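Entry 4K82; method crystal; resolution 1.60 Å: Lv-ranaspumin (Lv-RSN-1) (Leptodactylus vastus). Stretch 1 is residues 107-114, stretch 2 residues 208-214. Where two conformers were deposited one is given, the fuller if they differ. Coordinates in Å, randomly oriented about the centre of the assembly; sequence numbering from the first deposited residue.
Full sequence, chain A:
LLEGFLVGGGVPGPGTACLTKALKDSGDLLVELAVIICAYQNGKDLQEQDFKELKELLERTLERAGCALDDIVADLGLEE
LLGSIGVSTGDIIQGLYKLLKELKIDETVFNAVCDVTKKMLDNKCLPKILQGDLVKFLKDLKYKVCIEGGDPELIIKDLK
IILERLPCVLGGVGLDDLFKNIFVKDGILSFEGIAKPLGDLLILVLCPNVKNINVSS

Stretch 1 107-114: ETVFNAVC
Stretch 2, residues 208-214: PNVKNIN

The most unusual feature of this contact is a buried amide left without a partner: OD1 and ND2 of Asn209 are both covered by the packing, yet neither has a hydrogen-bonding partner anywhere in the model. No hydrogen bond joins the two stretches at all, so the 241 Å² they bury, both sides summed, rests on van der Waals contact.

Residues 107-114 form helix throughout, with phi between -74° and -54° and psi between -51° and -19°. The i to i+4 ladder is regular: Asn111 N to Glu107 O 2.8 Å, Ala112 N to Thr108 O 3.1 Å, Val113 N to Val109 O 2.9 Å and Cys114 N to Phe110 O 2.9 Å. The second segment is helical from Pro208 to Asn212, with a kink at Pro208, whose N makes no bond to the preceding turn; a proline nitrogen carries no hydrogen to donate. Asn212 N bonds to Pro208 O at 3.1 Å and weakly to Asn209 O, also at 3.1 Å, while Ile213 N reaches Asn209 O at 3.2 Å. Ile213 is the first residue to leave helical values, at phi/psi -82°/151°, and Asn214 follows at -105°/124°.

The helix axes approach to 10.2 Å, with 148° between their N-to-C directions, so the two helices run roughly antiparallel. The register agrees: CA of Val109 lies 6.7 Å from CA of Ile213, and CA of Ala112 lies 6.4 Å from CA of Asn209, one sequence rising as the other falls.

At the Asn209 end, its CA-to-CB bond points toward the first helix, with chi1 -176° (t) and chi2 25°. Its OD1 faces methyl groups, lying 4.0 Å from Ala112 CB and 4.1 Å from Val113 CG2; these carbons cannot donate a conventional hydrogen bond. Ala112 also directs CB toward the opposing segment, whereas the CA-to-CB bond of Val113 (chi1 173°, t) points sideways.

One helical turn away, Asn212 repeats the toward orientation with nearly the same rotamer, chi1 -169° (t) and chi2 23°. Its ND2 lies 4.0 Å from Thr108 CG2 and 3.9 Å from Val109 CG2. Thr108 adopts chi1 -60° (m), which presents its methyl rather than OG1 as the closest atom to the amide.

Val109 (chi1 167°, t) bridges two neighbours: besides CG2 against Asn212, its CG1 packs 4.1 Å from CG2 of Ile213. This is the contact's apolar side-chain pair. Ile213 has chi1 73° (p) and chi2 -172° (t), and the CA-to-CB bonds of both residues point sideways.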

# COMPACT_ATOMS: atom_id res chain seq x y z
N GLU A 107 -13.97 5.55 2.19
CA GLU A 107 -13.85 4.40 1.31
C GLU A 107 -13.27 4.78 -0.06
O GLU A 107 -12.77 3.94 -0.79
CB GLU A 107 -15.17 3.64 1.18
CG GLU A 107 -15.61 2.96 2.48
CD GLU A 107 -16.60 1.83 2.27
OE1 GLU A 107 -16.31 0.91 1.47
OE2 GLU A 107 -17.68 1.85 2.92
N THR A 108 -13.34 6.07 -0.39
CA THR A 108 -12.69 6.53 -1.61
C THR A 108 -11.18 6.32 -1.53
O THR A 108 -10.55 5.85 -2.47
CB THR A 108 -13.00 8.00 -1.90
OG1 THR A 108 -14.42 8.17 -2.05
CG2 THR A 108 -12.30 8.45 -3.17
N VAL A 109 -10.61 6.68 -0.38
CA VAL A 109 -9.18 6.46 -0.14
C VAL A 109 -8.91 4.97 -0.04
O VAL A 109 -8.01 4.45 -0.70
CB VAL A 109 -8.70 7.17 1.14
CG1 VAL A 109 -7.31 6.69 1.54
CG2 VAL A 109 -8.70 8.68 0.94
N PHE A 110 -9.71 4.27 0.76
CA PHE A 110 -9.55 2.83 0.92
C PHE A 110 -9.54 2.09 -0.42
O PHE A 110 -8.65 1.30 -0.70
CB PHE A 110 -10.63 2.25 1.82
CG PHE A 110 -10.37 0.82 2.23
CD1 PHE A 110 -10.71 -0.23 1.39
CD2 PHE A 110 -9.77 0.54 3.45
CE1 PHE A 110 -10.46 -1.54 1.75
CE2 PHE A 110 -9.53 -0.78 3.82
CZ PHE A 110 -9.87 -1.81 2.97
N ASN A 111 -10.55 2.36 -1.25
CA ASN A 111 -10.67 1.66 -2.52
C ASN A 111 -9.56 2.01 -3.50
O ASN A 111 -9.08 1.15 -4.24
CB ASN A 111 -12.05 1.90 -3.14
CG ASN A 111 -13.17 1.28 -2.33
OD1 ASN A 111 -12.94 0.34 -1.56
ND2 ASN A 111 -14.38 1.80 -2.48
N ALA A 112 -9.13 3.27 -3.49
CA ALA A 112 -8.04 3.71 -4.37
C ALA A 112 -6.75 3.01 -3.98
O ALA A 112 -5.98 2.58 -4.83
CB ALA A 112 -7.87 5.22 -4.30
N VAL A 113 -6.50 2.91 -2.67
CA VAL A 113 -5.33 2.18 -2.18
C VAL A 113 -5.43 0.69 -2.51
O VAL A 113 -4.44 0.06 -2.90
CB VAL A 113 -5.16 2.37 -0.66
CG1 VAL A 113 -4.05 1.48 -0.13
CG2 VAL A 113 -4.87 3.84 -0.33
N CYS A 114 -6.63 0.15 -2.37
CA CYS A 114 -6.86 -1.26 -2.65
C CYS A 114 -6.57 -1.58 -4.12
O CYS A 114 -5.90 -2.57 -4.43
CB CYS A 114 -8.31 -1.61 -2.31
SG CYS A 114 -8.63 -3.36 -2.06
N PRO A 208 -2.56 9.95 -9.36
CA PRO A 208 -3.86 10.34 -8.79
C PRO A 208 -4.05 9.85 -7.36
O PRO A 208 -4.67 10.55 -6.55
CB PRO A 208 -4.86 9.67 -9.74
CG PRO A 208 -4.13 9.60 -11.03
CD PRO A 208 -2.72 9.27 -10.66
N ASN A 209 -3.52 8.68 -7.03
CA ASN A 209 -3.63 8.15 -5.67
C ASN A 209 -2.88 9.00 -4.67
O ASN A 209 -3.41 9.34 -3.61
CB ASN A 209 -3.13 6.71 -5.62
CG ASN A 209 -3.32 6.05 -4.25
OD1 ASN A 209 -4.19 6.43 -3.47
ND2 ASN A 209 -2.50 5.03 -3.98
N VAL A 210 -1.65 9.38 -5.01
CA VAL A 210 -0.84 10.08 -4.02
C VAL A 210 -1.32 11.52 -3.84
O VAL A 210 -1.15 12.11 -2.78
CB VAL A 210 0.68 10.01 -4.34
CG1 VAL A 210 1.11 8.56 -4.50
CG2 VAL A 210 1.00 10.79 -5.58
N LYS A 211 -1.97 12.07 -4.87
CA LYS A 211 -2.56 13.40 -4.75
C LYS A 211 -3.81 13.34 -3.87
O LYS A 211 -4.15 14.31 -3.19
CB LYS A 211 -2.86 13.99 -6.14
CG LYS A 211 -1.61 14.27 -6.95
CD LYS A 211 -1.95 14.84 -8.32
CE LYS A 211 -0.87 14.51 -9.33
NZ LYS A 211 -1.02 15.28 -10.60
N ASN A 212 -4.49 12.20 -3.88
CA ASN A 212 -5.69 12.02 -3.07
C ASN A 212 -5.40 11.91 -1.57
O ASN A 212 -6.09 12.54 -0.75
CB ASN A 212 -6.48 10.80 -3.55
CG ASN A 212 -7.86 10.71 -2.94
OD1 ASN A 212 -8.42 11.72 -2.51
ND2 ASN A 212 -8.42 9.51 -2.90
N ILE A 213 -4.39 11.14 -1.21
CA ILE A 213 -4.10 10.89 0.20
C ILE A 213 -3.28 12.02 0.83
O ILE A 213 -2.52 12.71 0.15
CB ILE A 213 -3.35 9.56 0.40
CG1 ILE A 213 -1.90 9.67 -0.08
CG2 ILE A 213 -4.06 8.43 -0.33
CD1 ILE A 213 -1.15 8.36 -0.08
N ASN A 214 -3.46 12.24 2.13
CA ASN A 214 -2.52 13.10 2.85
C ASN A 214 -1.59 12.28 3.72
O ASN A 214 -2.01 11.48 4.56
CB ASN A 214 -3.21 14.22 3.64
CG ASN A 214 -4.59 13.85 4.11
OD1 ASN A 214 -4.76 12.98 4.96
ND2 ASN A 214 -5.60 14.54 3.58